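Side-chain contacts in Ps01740 (Pseudomonas sp. UW4, PDB 5UIF), which is a tautomerase-superfamily homologue of cis-3-chloroacrylic acid dehalogenase and probably acts as a dehalogenase: residues T59-R64 / D85-V90; T25-R30 / L80-D85. All coordinates share one frame; numbering follows the deposited sequence.

Both contacts use helix 73-91, which packs against the mixed four-stranded sheet in contact 1 and runs beside helix 14-32 in contact 2. Their centres lie about 12 Å apart, and D85 belongs to both. Along the chain the segments alternate: 25-30, 59-64, 80-85, 85-90. Strand 61-68, helix 73-91 and strand 98-105 form a beta-alpha-beta unit, so contact 1 is internal to that unit, whereas contact 2 ties it to helix 14-32, which follows strand 2-8 and precedes strand 40-46 along the chain. The two contacts touch where I63 CD1 lies 3.9 Å from I83 CG2. Each contact also has neighbours in the second subunit of the three-chain assembly.

Contact 1: T59-R64 / D85-V90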
ATOM      1  N   THR A  59      -1.809  11.703  14.670  1.00 44.29           N
ATOM      2  CA  THR A  59      -0.591  11.574  13.879  1.00 44.42           C
ATOM      3  C   THR A  59       0.081  10.217  14.071  1.00 43.53           C
ATOM      4  O   THR A  59       1.184  10.141  14.613  1.00 45.72           O
ATOM      5  CB  THR A  59       0.421  12.681  14.231  1.00 47.73           C
ATOM      6  OG1 THR A  59       0.736  12.616  15.627  1.00 49.44           O
ATOM      7  CG2 THR A  59      -0.154  14.052  13.910  1.00 41.37           C
ATOM      8  N   PRO A  60      -0.577   9.135  13.621  1.00 40.41           N
ATOM      9  CA  PRO A  60       0.056   7.821  13.754  1.00 40.30           C
ATOM     10  C   PRO A  60       1.173   7.634  12.734  1.00 40.52           C
ATOM     11  O   PRO A  60       1.227   8.359  11.740  1.00 41.35           O
ATOM     12  CB  PRO A  60      -1.098   6.853  13.489  1.00 36.77           C
ATOM     13  CG  PRO A  60      -1.980   7.598  12.550  1.00 36.42           C
ATOM     14  CD  PRO A  60      -1.887   9.049  12.950  1.00 38.26           C
ATOM     15  N   ALA A  61       2.055   6.675  12.986  1.00 50.23           N
ATOM     16  CA  ALA A  61       3.132   6.366  12.057  1.00 48.32           C
ATOM     17  C   ALA A  61       3.057   4.907  11.634  1.00 47.44           C
ATOM     18  O   ALA A  61       3.108   4.005  12.471  1.00 46.76           O
ATOM     19  CB  ALA A  61       4.479   6.672  12.682  1.00 46.55           C
ATOM     20  N   ILE A  62       2.931   4.678  10.332  1.00 48.14           N
ATOM     21  CA  ILE A  62       2.773   3.325   9.813  1.00 47.38           C
ATOM     22  C   ILE A  62       3.963   2.911   8.955  1.00 46.07           C
ATOM     23  O   ILE A  62       4.233   3.510   7.914  1.00 47.52           O
ATOM     24  CB  ILE A  62       1.479   3.181   8.984  1.00 49.25           C
ATOM     25  CG1 ILE A  62       0.244   3.332   9.877  1.00 52.10           C
ATOM     26  CG2 ILE A  62       1.447   1.834   8.280  1.00 48.09           C
ATOM     27  CD1 ILE A  62      -0.233   4.760  10.055  1.00 55.07           C
ATOM     28  N   ILE A  63       4.674   1.883   9.406  1.00 43.96           N
ATOM     29  CA  ILE A  63       5.787   1.329   8.648  1.00 43.32           C
ATOM     30  C   ILE A  63       5.479  -0.106   8.243  1.00 44.36           C
ATOM     31  O   ILE A  63       5.401  -0.995   9.090  1.00 44.21           O
ATOM     32  CB  ILE A  63       7.100   1.363   9.450  1.00 41.11           C
ATOM     33  CG1 ILE A  63       7.446   2.799   9.851  1.00 41.67           C
ATOM     34  CG2 ILE A  63       8.231   0.742   8.643  1.00 39.65           C
ATOM     35  CD1 ILE A  63       8.693   2.912  10.699  1.00 41.10           C
ATOM     36  N   ARG A  64       5.298  -0.328   6.946  1.00 46.05           N
ATOM     37  CA  ARG A  64       4.979  -1.657   6.440  1.00 47.13           C
ATOM     38  C   ARG A  64       6.116  -2.216   5.594  1.00 47.29           C
ATOM     39  O   ARG A  64       6.697  -1.509   4.770  1.00 47.99           O
ATOM     40  CB  ARG A  64       3.683  -1.622   5.630  1.00 49.76           C
ATOM     41  CG  ARG A  64       2.449  -1.315   6.462  1.00 51.07           C
ATOM     42  CD  ARG A  64       1.191  -1.322   5.613  1.00 54.41           C
ATOM     43  NE  ARG A  64       1.185  -0.239   4.634  1.00 56.54           N
ATOM     44  CZ  ARG A  64       0.216  -0.042   3.747  1.00 59.49           C
ATOM     45  NH1 ARG A  64      -0.829  -0.857   3.713  1.00 61.01           N
ATOM     46  NH2 ARG A  64       0.291   0.969   2.894  1.00 61.39           N
ATOM     47  N   ASP A  85      11.644   0.202  17.874  1.00 43.79           N
ATOM     48  CA  ASP A  85      12.530   0.845  18.841  1.00 44.34           C
ATOM     49  C   ASP A  85      13.297   2.002  18.213  1.00 43.86           C
ATOM     50  O   ASP A  85      13.462   3.058  18.826  1.00 45.17           O
ATOM     51  CB  ASP A  85      13.515  -0.169  19.427  1.00 45.04           C
ATOM     52  CG  ASP A  85      12.879  -1.068  20.469  1.00 47.20           C
ATOM     53  OD1 ASP A  85      11.890  -0.641  21.102  1.00 49.30           O
ATOM     54  OD2 ASP A  85      13.371  -2.201  20.658  1.00 46.92           O
ATOM     55  N   VAL A  86      13.761   1.794  16.985  1.00 42.17           N
ATOM     56  CA  VAL A  86      14.535   2.800  16.271  1.00 42.29           C
ATOM     57  C   VAL A  86      13.697   4.034  15.943  1.00 42.33           C
ATOM     58  O   VAL A  86      14.134   5.163  16.172  1.00 44.11           O
ATOM     59  CB  VAL A  86      15.135   2.222  14.969  1.00 41.39           C
ATOM     60  CG1 VAL A  86      15.489   3.335  13.991  1.00 42.16           C
ATOM     61  CG2 VAL A  86      16.354   1.366  15.282  1.00 41.39           C
ATOM     62  N   TYR A  87      12.493   3.819  15.422  1.00 40.76           N
ATOM     63  CA  TYR A  87      11.633   4.931  15.029  1.00 41.45           C
ATOM     64  C   TYR A  87      11.258   5.809  16.220  1.00 43.19           C
ATOM     65  O   TYR A  87      11.211   7.034  16.105  1.00 44.88           O
ATOM     66  CB  TYR A  87      10.360   4.427  14.342  1.00 40.65           C
ATOM     67  CG  TYR A  87       9.474   5.553  13.860  1.00 42.28           C
ATOM     68  CD1 TYR A  87       9.683   6.146  12.622  1.00 43.13           C
ATOM     69  CD2 TYR A  87       8.437   6.035  14.650  1.00 43.82           C
ATOM     70  CE1 TYR A  87       8.882   7.182  12.180  1.00 45.18           C
ATOM     71  CE2 TYR A  87       7.633   7.071  14.219  1.00 45.78           C
ATOM     72  CZ  TYR A  87       7.858   7.640  12.983  1.00 46.64           C
ATOM     73  OH  TYR A  87       7.057   8.671  12.550  1.00 49.05           O
ATOM     74  N   MET A  88      10.983   5.180  17.357  1.00 42.81           N
ATOM     75  CA  MET A  88      10.625   5.917  18.563  1.00 44.24           C
ATOM     76  C   MET A  88      11.811   6.715  19.092  1.00 44.63           C
ATOM     77  O   MET A  88      11.639   7.758  19.721  1.00 46.38           O
ATOM     78  CB  MET A  88      10.110   4.967  19.646  1.00 45.38           C
ATOM     79  CG  MET A  88       8.752   4.357  19.347  1.00 45.05           C
ATOM     80  SD  MET A  88       8.190   3.276  20.675  1.00 61.62           S
ATOM     81  CE  MET A  88       8.211   4.409  22.063  1.00 70.32           C
ATOM     82  N   ALA A  89      13.016   6.218  18.833  1.00 43.35           N
ATOM     83  CA  ALA A  89      14.230   6.884  19.291  1.00 44.13           C
ATOM     84  C   ALA A  89      14.600   8.047  18.377  1.00 44.02           C
ATOM     85  O   ALA A  89      15.113   9.069  18.832  1.00 46.34           O
ATOM     86  CB  ALA A  89      15.374   5.892  19.372  1.00 43.73           C
ATOM     87  N   VAL A  90      14.338   7.881  17.085  1.00 41.85           N
ATOM     88  CA  VAL A  90      14.653   8.905  16.097  1.00 42.10           C
ATOM     89  C   VAL A  90      13.648  10.053  16.152  1.00 42.87           C
ATOM     90  O   VAL A  90      14.015  11.223  16.031  1.00 45.02           O
ATOM     91  CB  VAL A  90      14.683   8.306  14.670  1.00 40.54           C
ATOM     92  CG1 VAL A  90      14.719   9.404  13.614  1.00 41.51           C
ATOM     93  CG2 VAL A  90      15.870   7.366  14.514  1.00 40.31           C
TER
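A61 and I63 on the strand meet the aromatic side chain of Y87 on the helix, one at its phenol end and one near CG, and all three residues are buried. The methyl of A61 lies by the phenol end: CB is 3.3 Å from Y87 OH, 3.5 Å from CZ and equally close to CE2. At the other end of the ring, I63 CD1 stands 3.9 Å from Y87 CD1, near the ring's attachment to CB. Both aliphatic groups come in obliquely. The tyrosine spans from helix to sheet because its CG is anti to the backbone N (chi1 -177°), while the I63 arm is stretched out (chi2 177°) and brings its CD1 up to the CD1 side of the ring. Here helix 73-91 lies back over strand 61-68, which precedes it in the beta-alpha-beta unit. The strand alternates: A61 and I63 turn to the helix, P60 and I62 away from it, where they pack on H40 and L42 of the second subunit. T7 of strand 2-8 touches both A61 and Y87, and L20 of helix 14-32 packs on the tyrosine too.

Contact 2: T25-R30 / L80-D85; sequences TSIHTR and LRAITD
I27 meets A82 at the nearest point of the two backbones, with CA atoms 7.0 Å apart, where helices 14-32 and 73-91 run antiparallel over the sheet of the tautomerase fold. The short segments make 169° with each other and approach to 10.0 Å between axes. Two branches of I27 hold the alanine methyl: CD1 is 3.6 Å from A82 CB and CG2 is 3.7 Å from it. CG1 lies beside the backbone N (chi1 -65°), which leaves CG2 anti to that N and against A82; the extended chain beyond brings CD1 to 4.2 Å from I83 CG1. Cutting I27 back to an alanine would probably cost the A82 methyl and I83 CG1 the packing they receive from I27 and open a gap between the helices.

At the more exposed margin, the R30 guanidinium has I27 CA over one face, offset toward the rim, and turns its edge to A82, with NH2 4.3 Å from CB. Further in, I83 rests on I63 and on V100 of strand 98-105, and L80 also packs on V100, so this helix is seated on the sheet. T84 and R81 touch M111 of the second subunit. T84 OG1 donates to L80 O at 2.7 Å with a C=O...donor angle of 147°, and T84 N reaches the same oxygen from the opposite face of the carbonyl plane.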
ATOM      1  N   THR A  25      17.556  -0.848   6.688  1.00 43.55           N
ATOM      2  CA  THR A  25      18.366  -1.669   5.794  1.00 44.82           C
ATOM      3  C   THR A  25      19.293  -2.591   6.579  1.00 45.40           C
ATOM      4  O   THR A  25      19.376  -3.786   6.299  1.00 46.06           O
ATOM      5  CB  THR A  25      19.209  -0.800   4.840  1.00 45.87           C
ATOM      6  OG1 THR A  25      18.359   0.131   4.160  1.00 45.02           O
ATOM      7  CG2 THR A  25      19.928  -1.670   3.818  1.00 41.61           C
ATOM      8  N   SER A  26      19.980  -2.031   7.570  1.00 45.48           N
ATOM      9  CA  SER A  26      20.896  -2.798   8.408  1.00 47.27           C
ATOM     10  C   SER A  26      20.176  -3.904   9.176  1.00 47.63           C
ATOM     11  O   SER A  26      20.683  -5.020   9.296  1.00 48.74           O
ATOM     12  CB  SER A  26      21.619  -1.874   9.388  1.00 47.86           C
ATOM     13  OG  SER A  26      22.465  -2.611  10.252  1.00 49.71           O
ATOM     14  N   ILE A  27      18.994  -3.584   9.693  1.00 47.22           N
ATOM     15  CA  ILE A  27      18.199  -4.538  10.457  1.00 48.15           C
ATOM     16  C   ILE A  27      17.736  -5.700   9.581  1.00 49.52           C
ATOM     17  O   ILE A  27      17.767  -6.857  10.004  1.00 51.83           O
ATOM     18  CB  ILE A  27      16.975  -3.850  11.097  1.00 46.90           C
ATOM     19  CG1 ILE A  27      17.429  -2.823  12.134  1.00 46.85           C
ATOM     20  CG2 ILE A  27      16.056  -4.874  11.745  1.00 47.07           C
ATOM     21  CD1 ILE A  27      16.346  -1.854  12.551  1.00 45.67           C
ATOM     22  N   HIS A  28      17.324  -5.392   8.356  1.00 48.85           N
ATOM     23  CA  HIS A  28      16.836  -6.416   7.438  1.00 49.77           C
ATOM     24  C   HIS A  28      17.953  -7.327   6.931  1.00 51.07           C
ATOM     25  O   HIS A  28      17.804  -8.549   6.921  1.00 52.24           O
ATOM     26  CB  HIS A  28      16.122  -5.775   6.247  1.00 49.95           C
ATOM     27  CG  HIS A  28      15.584  -6.770   5.265  1.00 51.95           C
ATOM     28  ND1 HIS A  28      14.330  -7.327   5.382  1.00 52.18           N
ATOM     29  CD2 HIS A  28      16.137  -7.318   4.156  1.00 53.85           C
ATOM     30  CE1 HIS A  28      14.130  -8.171   4.385  1.00 53.95           C
ATOM     31  NE2 HIS A  28      15.211  -8.185   3.628  1.00 55.17           N
ATOM     32  N   THR A  29      19.062  -6.727   6.506  1.00 50.90           N
ATOM     33  CA  THR A  29      20.185  -7.481   5.954  1.00 52.57           C
ATOM     34  C   THR A  29      20.797  -8.432   6.979  1.00 53.24           C
ATOM     35  O   THR A  29      21.396  -9.445   6.620  1.00 55.11           O
ATOM     36  CB  THR A  29      21.292  -6.544   5.429  1.00 53.33           C
ATOM     37  OG1 THR A  29      21.724  -5.674   6.483  1.00 52.98           O
ATOM     38  CG2 THR A  29      20.782  -5.712   4.262  1.00 52.39           C
ATOM     39  N   ARG A  30      20.642  -8.099   8.256  1.00 51.80           N
ATOM     40  CA  ARG A  30      21.197  -8.907   9.334  1.00 52.70           C
ATOM     41  C   ARG A  30      20.311 -10.103   9.668  1.00 53.43           C
ATOM     42  O   ARG A  30      20.784 -11.238   9.740  1.00 55.54           O
ATOM     43  CB  ARG A  30      21.400  -8.050  10.583  1.00 51.43           C
ATOM     44  CG  ARG A  30      21.790  -8.840  11.819  1.00 52.64           C
ATOM     45  CD  ARG A  30      21.666  -7.986  13.066  1.00 51.56           C
ATOM     46  NE  ARG A  30      20.273  -7.687  13.383  1.00 49.42           N
ATOM     47  CZ  ARG A  30      19.841  -6.506  13.812  1.00 48.06           C
ATOM     48  NH1 ARG A  30      20.693  -5.504  13.978  1.00 48.32           N
ATOM     49  NH2 ARG A  30      18.554  -6.325  14.076  1.00 46.65           N
ATOM     50  N   LEU A  80      10.505  -6.591  13.494  1.00 39.15           N
ATOM     51  CA  LEU A  80       9.434  -5.748  14.022  1.00 39.87           C
ATOM     52  C   LEU A  80       9.901  -4.905  15.203  1.00 41.03           C
ATOM     53  O   LEU A  80       9.693  -3.691  15.233  1.00 40.37           O
ATOM     54  CB  LEU A  80       8.240  -6.606  14.448  1.00 40.82           C
ATOM     55  CG  LEU A  80       7.316  -7.142  13.355  1.00 41.01           C
ATOM     56  CD1 LEU A  80       6.360  -8.171  13.929  1.00 42.21           C
ATOM     57  CD2 LEU A  80       6.544  -6.001  12.718  1.00 40.84           C
ATOM     58  N   ARG A  81      10.533  -5.563  16.170  1.00 42.93           N
ATOM     59  CA  ARG A  81      10.989  -4.912  17.394  1.00 45.27           C
ATOM     60  C   ARG A  81      12.024  -3.825  17.135  1.00 44.94           C
ATOM     61  O   ARG A  81      11.912  -2.712  17.650  1.00 45.63           O
ATOM     62  CB  ARG A  81      11.570  -5.950  18.356  1.00 48.06           C
ATOM     63  CG  ARG A  81      10.722  -6.186  19.589  1.00 51.03           C
ATOM     64  CD  ARG A  81      10.710  -4.953  20.474  1.00 52.96           C
ATOM     65  NE  ARG A  81       9.620  -4.991  21.441  1.00 56.45           N
ATOM     66  CZ  ARG A  81       8.526  -4.243  21.362  1.00 57.37           C
ATOM     67  NH1 ARG A  81       8.381  -3.384  20.361  1.00 55.44           N
ATOM     68  NH2 ARG A  81       7.580  -4.347  22.285  1.00 60.43           N
ATOM     69  N   ALA A  82      13.030  -4.162  16.336  1.00 44.36           N
ATOM     70  CA  ALA A  82      14.142  -3.258  16.068  1.00 44.35           C
ATOM     71  C   ALA A  82      13.686  -1.985  15.361  1.00 43.25           C
ATOM     72  O   ALA A  82      14.087  -0.884  15.733  1.00 43.37           O
ATOM     73  CB  ALA A  82      15.206  -3.968  15.244  1.00 44.70           C
ATOM     74  N   ILE A  83      12.846  -2.143  14.343  1.00 42.82           N
ATOM     75  CA  ILE A  83      12.317  -1.005  13.599  1.00 43.31           C
ATOM     76  C   ILE A  83      11.500  -0.086  14.506  1.00 43.65           C
ATOM     77  O   ILE A  83      11.635   1.137  14.451  1.00 44.07           O
ATOM     78  CB  ILE A  83      11.443  -1.466  12.413  1.00 43.54           C
ATOM     79  CG1 ILE A  83      12.301  -2.166  11.358  1.00 42.88           C
ATOM     80  CG2 ILE A  83      10.705  -0.288  11.794  1.00 44.26           C
ATOM     81  CD1 ILE A  83      11.508  -2.692  10.179  1.00 42.08           C
ATOM     82  N   THR A  84      10.666  -0.686  15.348  1.00 43.61           N
ATOM     83  CA  THR A  84       9.823   0.068  16.271  1.00 44.17           C
ATOM     84  C   THR A  84      10.654   0.861  17.277  1.00 44.60           C
ATOM     85  O   THR A  84      10.403   2.046  17.505  1.00 45.53           O
ATOM     86  CB  THR A  84       8.861  -0.860  17.038  1.00 45.15           C
ATOM     87  OG1 THR A  84       8.128  -1.668  16.108  1.00 44.65           O
ATOM     88  CG2 THR A  84       7.890  -0.047  17.879  1.00 46.71           C
ATOM     89  N   ASP A  85      11.644   0.202  17.874  1.00 43.79           N
ATOM     90  CA  ASP A  85      12.530   0.845  18.841  1.00 44.34           C
ATOM     91  C   ASP A  85      13.297   2.002  18.213  1.00 43.86           C
ATOM     92  O   ASP A  85      13.462   3.058  18.826  1.00 45.17           O
ATOM     93  CB  ASP A  85      13.515  -0.169  19.427  1.00 45.04           C
ATOM     94  CG  ASP A  85      12.879  -1.068  20.469  1.00 47.20           C
ATOM     95  OD1 ASP A  85      11.890  -0.641  21.102  1.00 49.30           O
ATOM     96  OD2 ASP A  85      13.371  -2.201  20.658  1.00 46.92           O
TER